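Local atomic coordinates of putative sugar ABC transporter (PDB entry 5ULB), a protein that probably binds methylthioribose-like sugars in the periplasm and delivers them to an ABC transporter for uptake into the cell. Residues A[79-84]-A[91-96]. Residues are numbered along the deposited sequence; the frame is centred on the assembly and turned at random.
Sequences IILSQG and ELVKRI
Strand 79-82 and helix 91-96 run almost exactly antiparallel, at 171°, with their axes 10.9 Å apart at closest approach, and branched aliphatic side chains meet between them. I79 and L81, alternate residues of the strand, point toward the helix, while I80 between them points away. From the helix I96 points at the strand, and its extended chi2 (172°) carries CD1 out to 4.0 Å from CG2 of I79, the two side chains crossing at a slant. I79 adds its other branch, CD1, and CD1 of L81 also touches I96 CD1, which thus sits against both strand residues. V93 is turned aside and offers CG2, anti to its carbonyl carbon; beta-branching holds this methyl close to the helix backbone, where CD1 of the extended L81 meets it at 3.8 Å. This is the first half of the beta-alpha-beta unit completed by strand 102-106, in a periplasmic binding protein lobe. I25, V68 and I72 extend the same apolar layer. Beyond the strand's end, Q83 NE2 makes a weak hydrogen bond to O4 of either anomer of 5-Se-methyl-5-seleno-ribofuranose. S82 OG, also hydrogen-bonded to R26 NH1, donates to Q83 OE1 at 2.6 Å from above the carbonyl plane, 43° out of it.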
loop_
_atom_site.group_PDB
_atom_site.type_symbol
_atom_site.label_atom_id
_atom_site.label_comp_id
_atom_site.label_asym_id
_atom_site.label_seq_id
_atom_site.Cartn_x
_atom_site.Cartn_y
_atom_site.Cartn_z
ATOM N N ILE A 79 -16.277 6.941 5.714
ATOM C CA ILE A 79 -15.787 5.611 5.424
ATOM C C ILE A 79 -14.569 5.712 4.533
ATOM O O ILE A 79 -14.571 6.519 3.587
ATOM C CB ILE A 79 -16.878 4.736 4.807
ATOM C CG1 ILE A 79 -17.987 4.396 5.814
ATOM C CG2 ILE A 79 -16.291 3.437 4.213
ATOM C CD1 ILE A 79 -19.196 3.683 5.313
ATOM N N ILE A 80 -13.578 4.926 4.825
ATOM C CA ILE A 80 -12.418 4.706 3.943
ATOM C C ILE A 80 -12.415 3.277 3.536
ATOM O O ILE A 80 -12.439 2.392 4.399
ATOM C CB ILE A 80 -11.091 5.113 4.634
ATOM C CG1 ILE A 80 -11.083 6.627 4.937
ATOM C CG2 ILE A 80 -9.864 4.761 3.776
ATOM C CD1 ILE A 80 -10.000 7.004 5.936
ATOM N N LEU A 81 -12.323 2.975 2.199
ATOM C CA LEU A 81 -12.121 1.640 1.707
ATOM C C LEU A 81 -10.741 1.463 1.165
ATOM O O LEU A 81 -10.181 2.393 0.583
ATOM C CB LEU A 81 -13.115 1.290 0.620
ATOM C CG LEU A 81 -14.625 1.479 0.884
ATOM C CD1 LEU A 81 -15.446 0.965 -0.242
ATOM C CD2 LEU A 81 -14.960 0.819 2.232
ATOM N N SER A 82 -10.212 0.233 1.262
ATOM C CA SER A 82 -8.917 -0.081 0.694
ATOM C C SER A 82 -8.975 -1.464 0.066
ATOM O O SER A 82 -9.440 -2.422 0.715
ATOM C CB SER A 82 -7.879 0.021 1.790
ATOM O OG SER A 82 -6.541 -0.139 1.377
ATOM N N GLN A 83 -8.518 -1.588 -1.192
ATOM C CA GLN A 83 -8.500 -2.819 -1.918
ATOM C C GLN A 83 -9.868 -3.429 -2.188
ATOM O O GLN A 83 -10.011 -4.631 -2.416
ATOM C CB GLN A 83 -7.541 -3.892 -1.336
ATOM C CG GLN A 83 -6.003 -3.557 -1.495
ATOM C CD GLN A 83 -5.479 -2.656 -0.506
ATOM O OE1 GLN A 83 -6.044 -2.558 0.586
ATOM N NE2 GLN A 83 -4.414 -1.933 -0.820
ATOM N N GLY A 84 -10.895 -2.572 -2.287
ATOM C CA GLY A 84 -12.222 -3.059 -2.764
ATOM C C GLY A 84 -12.144 -3.480 -4.205
ATOM O O GLY A 84 -11.528 -2.787 -5.027
ATOM N N GLU A 91 -21.096 -0.061 -6.734
ATOM C CA GLU A 91 -22.437 0.096 -6.208
ATOM C C GLU A 91 -22.321 0.318 -4.705
ATOM O O GLU A 91 -23.111 1.046 -4.130
ATOM C CB GLU A 91 -23.304 -1.133 -6.533
ATOM C CG GLU A 91 -23.822 -1.009 -7.960
ATOM C CD GLU A 91 -24.903 0.079 -8.048
ATOM O OE1 GLU A 91 -24.853 0.931 -8.949
ATOM O OE2 GLU A 91 -25.775 0.097 -7.158
ATOM N N LEU A 92 -21.331 -0.293 -4.036
ATOM C CA LEU A 92 -21.175 -0.111 -2.580
ATOM C C LEU A 92 -20.902 1.353 -2.256
ATOM O O LEU A 92 -21.497 1.979 -1.401
ATOM C CB LEU A 92 -20.035 -0.944 -1.988
ATOM C CG LEU A 92 -20.162 -2.232 -1.250
ATOM C CD1 LEU A 92 -18.805 -2.616 -0.705
ATOM C CD2 LEU A 92 -21.112 -2.017 -0.126
ATOM N N VAL A 93 -19.972 1.963 -3.033
ATOM C CA VAL A 93 -19.631 3.372 -2.855
ATOM C C VAL A 93 -20.755 4.278 -3.196
ATOM O O VAL A 93 -21.013 5.264 -2.505
ATOM C CB VAL A 93 -18.315 3.703 -3.551
ATOM C CG1 VAL A 93 -18.034 5.210 -3.454
ATOM C CG2 VAL A 93 -17.160 2.944 -2.963
ATOM N N LYS A 94 -21.485 3.953 -4.256
ATOM C CA LYS A 94 -22.660 4.746 -4.557
ATOM C C LYS A 94 -23.701 4.746 -3.372
ATOM O O LYS A 94 -24.371 5.749 -3.087
ATOM C CB LYS A 94 -23.407 4.334 -5.826
ATOM C CG LYS A 94 -22.582 4.648 -7.092
ATOM C CD LYS A 94 -23.293 4.097 -8.326
ATOM C CE LYS A 94 -22.455 4.438 -9.534
ATOM N NZ LYS A 94 -23.127 3.937 -10.722
ATOM N N ARG A 95 -23.805 3.601 -2.674
ATOM C CA ARG A 95 -24.737 3.500 -1.560
ATOM C C ARG A 95 -24.187 4.369 -0.344
ATOM O O ARG A 95 -24.941 5.001 0.386
ATOM C CB ARG A 95 -24.939 2.032 -1.155
ATOM C CG ARG A 95 -26.163 1.808 -0.264
ATOM C CD ARG A 95 -26.744 0.367 -0.373
ATOM N NE ARG A 95 -26.133 -0.423 0.636
ATOM C CZ ARG A 95 -26.424 -0.374 1.938
ATOM N NH1 ARG A 95 -25.722 -1.145 2.766
ATOM N NH2 ARG A 95 -27.367 0.449 2.454
ATOM N N ILE A 96 -22.875 4.391 -0.176
ATOM C CA ILE A 96 -22.274 5.183 0.875
ATOM C C ILE A 96 -22.642 6.625 0.606
ATOM O O ILE A 96 -23.102 7.345 1.488
ATOM C CB ILE A 96 -20.743 5.020 0.889
ATOM C CG1 ILE A 96 -20.351 3.585 1.318
ATOM C CG2 ILE A 96 -20.084 5.996 1.869
ATOM C CD1 ILE A 96 -18.857 3.262 1.179
#